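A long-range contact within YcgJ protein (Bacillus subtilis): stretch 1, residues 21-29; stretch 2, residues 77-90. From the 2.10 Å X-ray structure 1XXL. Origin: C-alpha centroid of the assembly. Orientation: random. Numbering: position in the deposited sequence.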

# COMPACT_ATOMS: atom_id res chain seq x y z
N ALA A 21 9.87 -7.64 -21.29
CA ALA A 21 10.32 -6.40 -21.91
C ALA A 21 9.21 -5.57 -22.58
O ALA A 21 9.31 -4.35 -22.66
CB ALA A 21 11.45 -6.70 -22.93
N GLU A 22 8.15 -6.21 -23.04
CA GLU A 22 7.04 -5.50 -23.69
C GLU A 22 5.90 -5.06 -22.74
O GLU A 22 4.89 -4.53 -23.18
CB GLU A 22 6.47 -6.35 -24.83
CG GLU A 22 5.69 -7.61 -24.40
CD GLU A 22 6.56 -8.82 -24.14
OE1 GLU A 22 5.96 -9.92 -23.93
OE2 GLU A 22 7.82 -8.70 -24.13
N HIS A 23 6.07 -5.27 -21.44
CA HIS A 23 5.02 -4.95 -20.49
C HIS A 23 4.87 -3.46 -20.21
O HIS A 23 5.83 -2.71 -20.17
CB HIS A 23 5.23 -5.71 -19.18
CG HIS A 23 4.80 -7.14 -19.23
ND1 HIS A 23 5.25 -8.08 -18.32
CD2 HIS A 23 3.96 -7.80 -20.06
CE1 HIS A 23 4.69 -9.25 -18.58
NE2 HIS A 23 3.91 -9.10 -19.64
N ARG A 24 3.62 -3.05 -20.02
CA ARG A 24 3.27 -1.71 -19.58
C ARG A 24 2.74 -1.80 -18.15
O ARG A 24 1.85 -2.62 -17.86
CB ARG A 24 2.23 -1.12 -20.52
CG ARG A 24 2.75 -1.01 -21.95
CD ARG A 24 1.91 -0.09 -22.79
NE ARG A 24 2.31 -0.08 -24.20
CZ ARG A 24 1.58 0.45 -25.19
NH1 ARG A 24 0.39 1.03 -24.95
NH2 ARG A 24 2.04 0.42 -26.44
N VAL A 25 3.30 -0.98 -17.27
CA VAL A 25 3.02 -1.05 -15.84
C VAL A 25 2.44 0.28 -15.34
O VAL A 25 2.91 1.37 -15.70
CB VAL A 25 4.34 -1.35 -15.03
CG1 VAL A 25 4.09 -1.44 -13.53
CG2 VAL A 25 5.00 -2.60 -15.53
N LEU A 26 1.44 0.17 -14.48
CA LEU A 26 0.90 1.30 -13.79
C LEU A 26 1.17 1.14 -12.29
O LEU A 26 0.87 0.09 -11.71
CB LEU A 26 -0.59 1.42 -14.05
CG LEU A 26 -1.39 2.41 -13.22
CD1 LEU A 26 -0.96 3.82 -13.49
CD2 LEU A 26 -2.89 2.24 -13.49
N ASP A 27 1.70 2.20 -11.69
CA ASP A 27 1.89 2.29 -10.24
C ASP A 27 0.96 3.34 -9.64
O ASP A 27 1.05 4.55 -9.94
CB ASP A 27 3.34 2.66 -9.89
CG ASP A 27 3.59 2.69 -8.37
OD1 ASP A 27 3.00 1.85 -7.61
OD2 ASP A 27 4.39 3.55 -7.94
N ILE A 28 0.05 2.87 -8.80
CA ILE A 28 -0.93 3.69 -8.14
C ILE A 28 -0.44 4.14 -6.77
O ILE A 28 -0.10 3.31 -5.92
CB ILE A 28 -2.24 2.93 -7.98
CG1 ILE A 28 -2.76 2.55 -9.36
CG2 ILE A 28 -3.25 3.81 -7.27
CD1 ILE A 28 -3.99 1.71 -9.36
N GLY A 29 -0.43 5.45 -6.55
CA GLY A 29 0.18 6.04 -5.35
C GLY A 29 1.69 6.03 -5.45
O GLY A 29 2.37 5.52 -4.57
N THR A 77 -5.95 10.04 -9.13
CA THR A 77 -6.39 9.16 -8.05
C THR A 77 -6.85 7.83 -8.62
O THR A 77 -7.31 7.76 -9.75
CB THR A 77 -7.53 9.80 -7.24
OG1 THR A 77 -8.65 10.06 -8.09
CG2 THR A 77 -7.07 11.11 -6.61
N ALA A 78 -6.73 6.78 -7.82
CA ALA A 78 -7.16 5.43 -8.19
C ALA A 78 -8.66 5.36 -8.46
O ALA A 78 -9.12 4.53 -9.24
CB ALA A 78 -6.80 4.45 -7.07
N GLU A 79 -9.43 6.22 -7.80
CA GLU A 79 -10.89 6.20 -7.95
C GLU A 79 -11.34 6.70 -9.32
O GLU A 79 -12.46 6.49 -9.71
CB GLU A 79 -11.58 7.03 -6.86
CG GLU A 79 -11.56 6.36 -5.49
CD GLU A 79 -10.35 6.69 -4.64
OE1 GLU A 79 -9.46 7.46 -5.10
OE2 GLU A 79 -10.29 6.20 -3.49
N SER A 80 -10.46 7.38 -10.04
CA SER A 80 -10.76 7.84 -11.40
C SER A 80 -9.50 7.84 -12.23
O SER A 80 -8.83 8.84 -12.36
CB SER A 80 -11.35 9.26 -11.36
OG SER A 80 -11.90 9.60 -12.63
N LEU A 81 -9.16 6.68 -12.75
CA LEU A 81 -8.02 6.55 -13.64
C LEU A 81 -8.43 6.98 -15.06
O LEU A 81 -9.47 6.57 -15.56
CB LEU A 81 -7.52 5.11 -13.67
CG LEU A 81 -7.03 4.57 -12.35
CD1 LEU A 81 -6.77 3.08 -12.47
CD2 LEU A 81 -5.78 5.33 -11.89
N PRO A 82 -7.60 7.81 -15.70
CA PRO A 82 -7.94 8.32 -17.02
C PRO A 82 -7.68 7.36 -18.20
O PRO A 82 -8.00 7.69 -19.33
CB PRO A 82 -7.04 9.56 -17.13
CG PRO A 82 -5.77 9.14 -16.36
CD PRO A 82 -6.33 8.39 -15.20
N PHE A 83 -7.15 6.17 -17.94
CA PHE A 83 -6.59 5.32 -18.96
C PHE A 83 -7.66 4.49 -19.59
O PHE A 83 -8.70 4.29 -18.98
CB PHE A 83 -5.49 4.42 -18.37
CG PHE A 83 -4.43 5.20 -17.64
CD1 PHE A 83 -3.56 6.03 -18.35
CD2 PHE A 83 -4.34 5.17 -16.27
CE1 PHE A 83 -2.60 6.78 -17.70
CE2 PHE A 83 -3.38 5.92 -15.61
CZ PHE A 83 -2.51 6.73 -16.31
N PRO A 84 -7.42 4.01 -20.82
CA PRO A 84 -8.40 3.15 -21.48
C PRO A 84 -8.58 1.79 -20.77
O PRO A 84 -7.69 1.35 -20.05
CB PRO A 84 -7.77 2.91 -22.86
CG PRO A 84 -6.72 3.90 -23.00
CD PRO A 84 -6.23 4.22 -21.66
N ASP A 85 -9.70 1.13 -21.03
CA ASP A 85 -9.92 -0.25 -20.57
C ASP A 85 -8.77 -1.13 -21.05
O ASP A 85 -8.20 -0.88 -22.13
CB ASP A 85 -11.22 -0.83 -21.13
CG ASP A 85 -12.46 -0.05 -20.73
OD1 ASP A 85 -12.38 0.96 -20.01
OD2 ASP A 85 -13.55 -0.43 -21.18
N ASP A 86 -8.44 -2.16 -20.29
CA ASP A 86 -7.48 -3.19 -20.73
C ASP A 86 -6.17 -2.62 -21.29
O ASP A 86 -5.75 -2.97 -22.40
CB ASP A 86 -8.15 -4.10 -21.78
CG ASP A 86 -9.48 -4.68 -21.30
OD1 ASP A 86 -9.46 -5.59 -20.45
OD2 ASP A 86 -10.54 -4.21 -21.75
N SER A 87 -5.51 -1.75 -20.55
CA SER A 87 -4.31 -1.10 -21.08
C SER A 87 -2.99 -1.45 -20.37
O SER A 87 -1.92 -1.16 -20.89
CB SER A 87 -4.52 0.42 -21.21
OG SER A 87 -4.64 1.07 -19.96
N PHE A 88 -3.04 -2.07 -19.20
CA PHE A 88 -1.82 -2.42 -18.47
C PHE A 88 -1.68 -3.93 -18.23
O PHE A 88 -2.65 -4.63 -17.98
CB PHE A 88 -1.74 -1.66 -17.14
CG PHE A 88 -1.65 -0.17 -17.30
CD1 PHE A 88 -0.42 0.44 -17.54
CD2 PHE A 88 -2.78 0.62 -17.22
CE1 PHE A 88 -0.33 1.80 -17.68
CE2 PHE A 88 -2.69 1.99 -17.38
CZ PHE A 88 -1.45 2.58 -17.61
N ASP A 89 -0.44 -4.39 -18.30
CA ASP A 89 -0.10 -5.77 -18.05
C ASP A 89 0.03 -6.01 -16.56
O ASP A 89 -0.31 -7.07 -16.06
CB ASP A 89 1.24 -6.11 -18.75
CG ASP A 89 1.14 -6.00 -20.25
OD1 ASP A 89 1.60 -4.98 -20.83
OD2 ASP A 89 0.56 -6.92 -20.83
N ILE A 90 0.57 -5.02 -15.88
CA ILE A 90 0.81 -5.09 -14.45
C ILE A 90 0.39 -3.76 -13.83
O ILE A 90 0.66 -2.69 -14.39
CB ILE A 90 2.30 -5.32 -14.15
CG1 ILE A 90 2.81 -6.60 -14.82
CG2 ILE A 90 2.53 -5.34 -12.64
CD1 ILE A 90 4.33 -6.71 -14.90

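Side chains can complete a strand pairing that the backbone begins, and this contact in YcgJ illustrates the principle. Val25 and Ile90 form a parallel bridge. Leu26 N donates to Ile90 O at 3.0 Å, while Arg24 O receives Asp89 N at 2.9 Å and, weakly, Ile90 N at 3.4 Å. Two amides converge on one carbonyl because the chain turns a corner at Asp89, where a psi of -37° departs from the extended values of Phe88 and Ile90.

At this corner the CA-to-CB bond of Asp89 points toward the first stretch. With chi1 at -64° (m), its carboxylate reaches back to the backbone, and Asp89 OD1 accepts from Arg24 N at 2.9 Å along a nearly straight path of 170°. Arg24 is thus held at both its N and its O by a single residue. The CA-to-CB bond of Arg24 runs sideways, and the m start followed by an extended chain takes the end of the side chain away from the second stretch. His23, also m, brings CD2 to 3.4 Å from Asp89 CG and ND1 to 3.8 Å from Ile90 CD1, so its ring rests against both residues.

Alternation along the strand then sorts the apolar side chains. Val25 shares a face of the sheet with Ile90, and Val25 CG2 lies 4.1 Å from Ile90 CB, whereas Leu26 and Ile28 point toward the second stretch and Asp27 points away. Phe88, m with chi2 at -83°, lays its ring flat against Leu26: CB of Leu26 sits 3.5 Å from the Phe88 ring centroid, only 8° off the normal. The t,p rotamer of Leu26 carries CD1 to 3.8 Å from Phe83 CE2 and CD2 to 4.1 Å from Leu81 CD1. Farther along, Ile28, in the m,t rotamer, packs CG2 against Ala78 CB at 3.6 Å, extending the apolar contact beyond the paired backbones.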